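Local structure of immunomodulatory active chitinase (Trichuris suis, 6G9C) at residues I309-V314 with S378-H383. The protein probably binds and hydrolyses chitin as a family 18 glycosidase, and has immunomodulatory activity. Sequence-based numbering, arbitrary orientation.
Sequences ISYYEV and SFCTEH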
ATOM      1  N   ILE A 309      -8.889 -19.136 -27.502  1.00 25.38           N
ATOM      2  CA  ILE A 309      -9.921 -19.591 -26.570  1.00 27.28           C
ATOM      3  C   ILE A 309      -9.310 -19.546 -25.181  1.00 26.02           C
ATOM      4  O   ILE A 309      -8.102 -19.734 -25.018  1.00 25.64           O
ATOM      5  CB  ILE A 309     -10.431 -21.013 -26.917  1.00 29.66           C
ATOM      6  CG1 ILE A 309     -11.652 -21.404 -26.053  1.00 24.71           C
ATOM      7  CG2 ILE A 309      -9.317 -22.056 -26.718  1.00 26.51           C
ATOM      8  CD1 ILE A 309     -12.442 -22.631 -26.602  1.00 26.00           C
ATOM      9  N   SER A 310     -10.140 -19.281 -24.174  1.00 27.52           N
ATOM     10  CA  SER A 310      -9.672 -19.333 -22.796  1.00 30.72           C
ATOM     11  C   SER A 310      -9.925 -20.716 -22.197  1.00 30.89           C
ATOM     12  O   SER A 310     -10.775 -21.473 -22.664  1.00 30.07           O
ATOM     13  CB  SER A 310     -10.377 -18.283 -21.944  1.00 27.74           C
ATOM     14  OG  SER A 310     -11.741 -18.661 -21.760  1.00 29.65           O
ATOM     15  N   TYR A 311      -9.187 -21.033 -21.129  1.00 25.99           N
ATOM     16  CA  TYR A 311      -9.424 -22.302 -20.452  1.00 28.86           C
ATOM     17  C   TYR A 311     -10.873 -22.423 -19.985  1.00 30.74           C
ATOM     18  O   TYR A 311     -11.498 -23.485 -20.126  1.00 28.28           O
ATOM     19  CB  TYR A 311      -8.465 -22.480 -19.271  1.00 25.83           C
ATOM     20  CG  TYR A 311      -8.787 -23.727 -18.495  1.00 27.26           C
ATOM     21  CD1 TYR A 311      -8.610 -24.980 -19.060  1.00 27.45           C
ATOM     22  CD2 TYR A 311      -9.317 -23.662 -17.213  1.00 28.70           C
ATOM     23  CE1 TYR A 311      -8.953 -26.147 -18.359  1.00 28.45           C
ATOM     24  CE2 TYR A 311      -9.646 -24.807 -16.520  1.00 30.08           C
ATOM     25  CZ  TYR A 311      -9.452 -26.047 -17.093  1.00 31.06           C
ATOM     26  OH  TYR A 311      -9.779 -27.202 -16.402  1.00 37.28           O
ATOM     27  N   TYR A 312     -11.440 -21.353 -19.426  1.00 27.76           N
ATOM     28  CA  TYR A 312     -12.813 -21.503 -18.951  1.00 28.82           C
ATOM     29  C   TYR A 312     -13.793 -21.680 -20.113  1.00 29.63           C
ATOM     30  O   TYR A 312     -14.842 -22.316 -19.948  1.00 30.30           O
ATOM     31  CB  TYR A 312     -13.200 -20.328 -18.041  1.00 32.89           C
ATOM     32  CG  TYR A 312     -13.245 -18.940 -18.658  1.00 31.56           C
ATOM     33  CD1 TYR A 312     -14.361 -18.508 -19.382  1.00 31.11           C
ATOM     34  CD2 TYR A 312     -12.194 -18.034 -18.468  1.00 31.11           C
ATOM     35  CE1 TYR A 312     -14.417 -17.221 -19.920  1.00 35.20           C
ATOM     36  CE2 TYR A 312     -12.246 -16.751 -19.004  1.00 29.15           C
ATOM     37  CZ  TYR A 312     -13.355 -16.349 -19.726  1.00 32.82           C
ATOM     38  OH  TYR A 312     -13.407 -15.069 -20.263  1.00 29.19           O
ATOM     39  N   GLU A 313     -13.465 -21.151 -21.292  1.00 29.52           N
ATOM     40  CA  GLU A 313     -14.299 -21.389 -22.467  1.00 30.06           C
ATOM     41  C   GLU A 313     -14.165 -22.828 -22.951  1.00 34.70           C
ATOM     42  O   GLU A 313     -15.137 -23.417 -23.440  1.00 34.73           O
ATOM     43  CB  GLU A 313     -13.921 -20.416 -23.584  1.00 29.80           C
ATOM     44  CG  GLU A 313     -14.559 -19.044 -23.477  1.00 29.55           C
ATOM     45  CD  GLU A 313     -13.939 -18.066 -24.461  1.00 35.21           C
ATOM     46  OE1 GLU A 313     -12.831 -18.361 -24.955  1.00 32.68           O
ATOM     47  OE2 GLU A 313     -14.555 -17.018 -24.744  1.00 36.47           O
ATOM     48  N   VAL A 314     -12.964 -23.404 -22.842  1.00 32.00           N
ATOM     49  CA  VAL A 314     -12.808 -24.837 -23.099  1.00 28.50           C
ATOM     50  C   VAL A 314     -13.702 -25.635 -22.159  1.00 30.20           C
ATOM     51  O   VAL A 314     -14.367 -26.594 -22.572  1.00 31.97           O
ATOM     52  CB  VAL A 314     -11.333 -25.262 -22.960  1.00 29.74           C
ATOM     53  CG1 VAL A 314     -11.227 -26.804 -22.925  1.00 28.64           C
ATOM     54  CG2 VAL A 314     -10.477 -24.644 -24.091  1.00 24.66           C
ATOM     55  N   SER A 378     -16.632 -20.894 -11.910  1.00 44.88           N
ATOM     56  CA  SER A 378     -18.028 -20.989 -12.340  1.00 48.79           C
ATOM     57  C   SER A 378     -18.216 -21.707 -13.671  1.00 48.87           C
ATOM     58  O   SER A 378     -19.361 -22.022 -14.027  1.00 48.62           O
ATOM     59  CB  SER A 378     -18.644 -19.588 -12.451  1.00 51.91           C
ATOM     60  OG  SER A 378     -18.090 -18.890 -13.565  1.00 53.77           O
ATOM     61  N   PHE A 379     -17.140 -21.961 -14.418  1.00 39.14           N
ATOM     62  CA  PHE A 379     -17.255 -22.579 -15.731  1.00 37.55           C
ATOM     63  C   PHE A 379     -16.931 -24.067 -15.742  1.00 39.31           C
ATOM     64  O   PHE A 379     -17.499 -24.795 -16.556  1.00 40.18           O
ATOM     65  CB  PHE A 379     -16.335 -21.875 -16.733  1.00 35.57           C
ATOM     66  CG  PHE A 379     -16.823 -20.520 -17.167  1.00 36.93           C
ATOM     67  CD1 PHE A 379     -17.729 -20.401 -18.217  1.00 43.18           C
ATOM     68  CD2 PHE A 379     -16.364 -19.365 -16.542  1.00 38.74           C
ATOM     69  CE1 PHE A 379     -18.177 -19.154 -18.633  1.00 44.10           C
ATOM     70  CE2 PHE A 379     -16.799 -18.109 -16.959  1.00 40.36           C
ATOM     71  CZ  PHE A 379     -17.713 -18.005 -18.002  1.00 40.73           C
ATOM     72  N   CYS A 380     -16.020 -24.537 -14.892  1.00 35.83           N
ATOM     73  CA  CYS A 380     -15.593 -25.931 -14.924  1.00 40.78           C
ATOM     74  C   CYS A 380     -16.276 -26.742 -13.825  1.00 45.03           C
ATOM     75  O   CYS A 380     -16.523 -26.246 -12.721  1.00 44.96           O
ATOM     76  CB  CYS A 380     -14.075 -26.042 -14.767  1.00 41.70           C
ATOM     77  SG  CYS A 380     -13.090 -24.953 -15.847  1.00 38.85           S
ATOM     78  N   THR A 381     -16.554 -28.012 -14.123  1.00 45.37           N
ATOM     79  CA  THR A 381     -17.179 -28.888 -13.131  1.00 51.62           C
ATOM     80  C   THR A 381     -16.223 -29.904 -12.522  1.00 54.49           C
ATOM     81  O   THR A 381     -16.443 -30.334 -11.388  1.00 48.16           O
ATOM     82  CB  THR A 381     -18.366 -29.636 -13.741  1.00 56.94           C
ATOM     83  OG1 THR A 381     -17.890 -30.692 -14.589  1.00 59.11           O
ATOM     84  CG2 THR A 381     -19.242 -28.690 -14.547  1.00 62.92           C
ATOM     85  N   GLU A 382     -15.155 -30.289 -13.227  1.00 57.94           N
ATOM     86  CA  GLU A 382     -14.308 -31.375 -12.740  1.00 59.50           C
ATOM     87  C   GLU A 382     -13.480 -30.993 -11.517  1.00 64.06           C
ATOM     88  O   GLU A 382     -12.897 -31.887 -10.892  1.00 61.46           O
ATOM     89  CB  GLU A 382     -13.388 -31.875 -13.862  1.00 58.85           C
ATOM     90  CG  GLU A 382     -11.985 -31.272 -13.842  1.00 56.31           C
ATOM     91  CD  GLU A 382     -11.166 -31.624 -15.073  1.00 55.56           C
ATOM     92  OE1 GLU A 382     -11.753 -31.677 -16.163  1.00 53.65           O
ATOM     93  OE2 GLU A 382      -9.938 -31.821 -14.956  1.00 59.17           O
ATOM     94  N   HIS A 383     -13.415 -29.708 -11.154  1.00 61.85           N
ATOM     95  CA  HIS A 383     -12.656 -29.264  -9.989  1.00 64.43           C
ATOM     96  C   HIS A 383     -13.536 -28.935  -8.781  1.00 66.68           C
ATOM     97  O   HIS A 383     -13.014 -28.468  -7.762  1.00 58.51           O
ATOM     98  CB  HIS A 383     -11.794 -28.036 -10.339  1.00 51.56           C
ATOM     99  CG  HIS A 383     -11.252 -28.042 -11.738  1.00 52.35           C
ATOM    100  ND1 HIS A 383     -10.228 -28.875 -12.140  1.00 50.95           N
ATOM    101  CD2 HIS A 383     -11.579 -27.299 -12.824  1.00 46.72           C
ATOM    102  CE1 HIS A 383      -9.956 -28.652 -13.414  1.00 46.08           C
ATOM    103  NE2 HIS A 383     -10.761 -27.701 -13.851  1.00 41.74           N
TER
HETATM  104  O   HOH W   1      -8.280 -29.368 -16.561  1.00 46.91           O
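Tyr-311, Tyr-312 and the loop 378-383 pack together at the start of helix 311-319, where a capping box opens the helix. This helix belongs to the insertion domain on the TIM barrel of family 18 chitinases; the loop follows the barrel strand 364-368. Ser-310 is the N-cap: its OG accepts from Glu-313 N at 3.1 Å, and Ser-310 N returns a nearly straight bond to Glu-313 OE1 (2.9 Å, 170°). Ser-310 OG also lies over the centre of one face of the Tyr-312 ring. Tyr-311 has CG anti to its own nitrogen (chi1 175°), which carries the phenol out to the loop. There its OH meets His-383 NE2 at 2.8 Å, at the edge of the imidazole and in its plane; either group could be the donor. A water 2.6 Å from Tyr-311 OH links it weakly to Glu-382 OE2. Cys-380 SG approaches the same phenol obliquely, 3.5 Å from Tyr-311 CE2, as a sulfur-aromatic contact. Its disulfide to Cys-315 ties the loop covalently to the next residue of the helix after Val-314. Tyr-312 points the same way as Phe-379, their ring planes inclined at 31°. Tyr-302 meets both rings edge-to-face. Asp-374 accepts from the backbone nitrogens of Phe-379 and Cys-380. Tyr-312 CD1 sits over the centre of one Phe-379 face, 3.5 Å from Phe-379 CE2.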